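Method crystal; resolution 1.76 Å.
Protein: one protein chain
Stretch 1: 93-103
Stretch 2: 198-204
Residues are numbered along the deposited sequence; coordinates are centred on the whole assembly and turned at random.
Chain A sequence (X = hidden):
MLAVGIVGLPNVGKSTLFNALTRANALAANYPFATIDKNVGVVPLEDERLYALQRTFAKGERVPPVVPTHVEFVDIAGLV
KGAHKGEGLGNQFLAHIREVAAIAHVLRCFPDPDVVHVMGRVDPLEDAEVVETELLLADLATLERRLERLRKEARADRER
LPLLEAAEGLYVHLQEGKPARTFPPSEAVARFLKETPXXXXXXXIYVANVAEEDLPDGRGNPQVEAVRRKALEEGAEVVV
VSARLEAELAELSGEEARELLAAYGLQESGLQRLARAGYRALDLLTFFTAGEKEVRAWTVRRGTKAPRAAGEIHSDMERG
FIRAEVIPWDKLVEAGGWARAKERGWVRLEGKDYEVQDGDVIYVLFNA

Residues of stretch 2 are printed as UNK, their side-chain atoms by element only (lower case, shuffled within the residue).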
# COMPACT_ATOMS: atom_id res chain seq x y z
N PHE A 93 -1.42 14.17 15.01
CA PHE A 93 -1.57 13.83 13.61
C PHE A 93 -0.21 13.50 13.00
O PHE A 93 -0.05 12.48 12.34
CB PHE A 93 -2.23 15.00 12.87
CG PHE A 93 -2.38 14.78 11.38
CD1 PHE A 93 -3.40 13.98 10.89
CD2 PHE A 93 -1.49 15.39 10.47
CE1 PHE A 93 -3.56 13.78 9.48
CE2 PHE A 93 -1.62 15.21 9.09
CZ PHE A 93 -2.66 14.39 8.58
N LEU A 94 0.80 14.34 13.23
CA LEU A 94 2.12 14.06 12.69
C LEU A 94 2.67 12.74 13.24
O LEU A 94 3.30 11.97 12.52
CB LEU A 94 3.11 15.17 13.04
CG LEU A 94 2.80 16.55 12.45
CD1 LEU A 94 3.77 17.60 13.03
CD2 LEU A 94 2.93 16.49 10.91
N ALA A 95 2.45 12.50 14.52
CA ALA A 95 2.97 11.27 15.12
C ALA A 95 2.34 10.05 14.47
O ALA A 95 3.01 9.03 14.25
CB ALA A 95 2.68 11.25 16.61
N HIS A 96 1.05 10.14 14.17
CA HIS A 96 0.33 9.04 13.53
C HIS A 96 0.79 8.85 12.10
O HIS A 96 0.99 7.71 11.66
CB HIS A 96 -1.18 9.26 13.60
CG HIS A 96 -1.74 9.15 14.98
ND1 HIS A 96 -2.89 9.80 15.38
CD2 HIS A 96 -1.30 8.47 16.07
CE1 HIS A 96 -3.13 9.53 16.65
NE2 HIS A 96 -2.18 8.72 17.09
N ILE A 97 0.99 9.95 11.37
CA ILE A 97 1.47 9.88 9.98
C ILE A 97 2.85 9.22 9.91
O ILE A 97 3.17 8.47 8.96
CB ILE A 97 1.58 11.31 9.34
CG1 ILE A 97 0.20 11.83 9.00
CG2 ILE A 97 2.44 11.26 8.06
CD1 ILE A 97 -0.40 11.12 7.82
N ARG A 98 3.69 9.49 10.91
CA ARG A 98 5.02 8.90 10.92
C ARG A 98 4.97 7.39 10.94
O ARG A 98 5.88 6.74 10.43
CB ARG A 98 5.82 9.39 12.14
CG ARG A 98 6.15 10.88 12.07
CD ARG A 98 6.99 11.38 13.25
NE ARG A 98 7.27 12.81 13.10
CZ ARG A 98 7.99 13.33 12.11
NH1 ARG A 98 8.51 12.53 11.18
NH2 ARG A 98 8.19 14.64 12.02
N GLU A 99 3.92 6.82 11.52
CA GLU A 99 3.81 5.36 11.63
C GLU A 99 3.25 4.60 10.41
O GLU A 99 3.15 3.36 10.46
CB GLU A 99 2.95 4.98 12.84
CG GLU A 99 3.40 5.54 14.16
CD GLU A 99 2.39 5.25 15.27
OE1 GLU A 99 1.19 5.57 15.12
OE2 GLU A 99 2.81 4.69 16.31
N VAL A 100 2.87 5.29 9.34
CA VAL A 100 2.38 4.55 8.17
C VAL A 100 3.36 4.72 7.02
O VAL A 100 4.15 5.65 7.01
CB VAL A 100 0.98 5.02 7.73
CG1 VAL A 100 -0.04 4.66 8.84
CG2 VAL A 100 0.98 6.54 7.48
N ALA A 101 3.28 3.81 6.04
CA ALA A 101 4.19 3.82 4.89
C ALA A 101 3.71 4.61 3.68
O ALA A 101 4.50 4.97 2.81
CB ALA A 101 4.46 2.39 4.47
N ALA A 102 2.41 4.86 3.63
CA ALA A 102 1.80 5.63 2.54
C ALA A 102 0.60 6.36 3.12
O ALA A 102 0.09 5.99 4.19
CB ALA A 102 1.40 4.70 1.35
N ILE A 103 0.13 7.38 2.40
CA ILE A 103 -0.97 8.21 2.83
C ILE A 103 -2.06 8.23 1.75
O ILE A 103 -1.76 8.34 0.56
CB ILE A 103 -0.48 9.67 3.05
CG1 ILE A 103 0.57 9.69 4.17
CG2 ILE A 103 -1.67 10.59 3.33
CD1 ILE A 103 1.25 11.05 4.37
N UNK A 198 11.28 11.16 5.64
CA UNK A 198 10.50 12.40 5.62
C UNK A 198 9.03 12.11 5.36
O UNK A 198 8.68 11.22 4.59
c UNK A 198 12.54 14.55 6.14
c UNK A 198 11.02 13.35 4.54
c UNK A 198 12.83 14.82 3.63
c UNK A 198 12.45 13.86 4.78
N UNK A 199 8.16 12.89 6.01
CA UNK A 199 6.73 12.68 5.85
C UNK A 199 6.27 12.86 4.40
O UNK A 199 5.41 12.11 3.91
c UNK A 199 6.36 13.52 8.24
c UNK A 199 6.28 12.05 8.77
c UNK A 199 5.40 14.40 9.03
c UNK A 199 5.96 13.63 6.76
N UNK A 200 6.84 13.85 3.71
CA UNK A 200 6.45 14.11 2.33
C UNK A 200 7.13 13.19 1.32
O UNK A 200 6.91 13.33 0.12
c UNK A 200 6.70 15.59 1.91
c UNK A 200 5.89 16.54 2.79
o UNK A 200 8.09 15.89 2.03
N UNK A 201 7.93 12.26 1.82
CA UNK A 201 8.58 11.26 0.96
C UNK A 201 7.65 10.02 0.84
O UNK A 201 7.84 9.17 -0.05
c UNK A 201 9.97 10.85 1.53
N UNK A 202 6.68 9.90 1.74
CA UNK A 202 5.75 8.77 1.68
C UNK A 202 4.86 8.87 0.43
O UNK A 202 4.39 9.97 0.07
c UNK A 202 5.64 8.65 4.26
c UNK A 202 4.72 8.77 5.49
c UNK A 202 5.52 8.85 6.79
c UNK A 202 4.85 8.71 2.94
n UNK A 202 6.13 7.54 7.18
N UNK A 203 4.62 7.74 -0.25
CA UNK A 203 3.77 7.78 -1.44
C UNK A 203 2.39 8.26 -1.02
O UNK A 203 1.93 8.00 0.10
c UNK A 203 3.72 6.32 -1.88
c UNK A 203 5.05 5.80 -1.43
c UNK A 203 5.25 6.42 -0.08
N UNK A 204 1.71 8.93 -1.94
CA UNK A 204 0.38 9.46 -1.65
C UNK A 204 -0.64 9.05 -2.69
O UNK A 204 -0.31 8.97 -3.89
c UNK A 204 0.38 11.01 -1.62
c UNK A 204 -1.08 11.54 -1.59
c UNK A 204 1.14 11.54 -0.41

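Position 198 carries four side-chain carbons, forked at the second, and its CA-to-CB bond points away from the first stretch, which it does not touch. The fork one carbon beyond CB marks leucine, L198, an apolar residue buried elsewhere in the structure.

Position 199 has the same four carbons with the same fork, but here CB points toward the first stretch. One terminal methyl lies 3.7 Å from L94 CD2; the other lies 4.0 Å from I97 CG2 and 3.3 Å from R98 NH1. This is L199: CD1 is the methyl near L94 and lies over one face of the R98 guanidinium; CD2 is the one nearest I97 CG2 and R98 NH1. A forked apolar end suits a site lined by two aliphatic side chains and the flat face of the R98 guanidinium.

At position 200 one carbon carries an oxygen and a carbon, and its CA-to-CB bond points away from the first stretch, which it does not touch. The pattern is that of threonine, and the hydroxyl of T200 is hydrogen-bonded elsewhere in the structure.

Position 201 has a single side-chain carbon, hence alanine; A201 closes the 3-10 segment without reaching the first stretch.

Position 202 shows four carbons in a row ending in nitrogen. That nitrogen lies 2.7 Å from V100 O, a hydrogen bond, and 3.4 Å from R98 O, a weak one. This is lysine, K202. Its aliphatic part also packs, with CE 4.1 Å from I97 CG2. A long side chain with a donor at its tip suits two carbonyls, R98 O and V100 O, within reach of one tip.

Position 203 has three carbons closing a ring onto the backbone nitrogen. The ring carbon bonded to that nitrogen sits 3.3 Å from A101 O, and CB 4.3 Å from A102 CB. This is proline, P203. The ring leaves its nitrogen without a hydrogen to donate, but its carbonyl remains free to accept: I103 N donates to P203 O at 3.0 Å, with an angle of 163°.

Position 204 has one carbon carrying two others, one of these methyls 4.3 Å from I103 CB. This is valine. V204 pairs with I103 in a parallel bridge, and their side chains share a face of the sheet. Branching at CB is well suited to a strand.

L199 supplies apolar packing against the helix, K202 donates to V100 O, and weakly to R98 O, and P203 and V204 bring the backbones into parallel register, supported by a CA-H...O contact of 3.3 Å from V204 CA to I103 O.

Stretch 2, residues 198-204: LLTAKPV
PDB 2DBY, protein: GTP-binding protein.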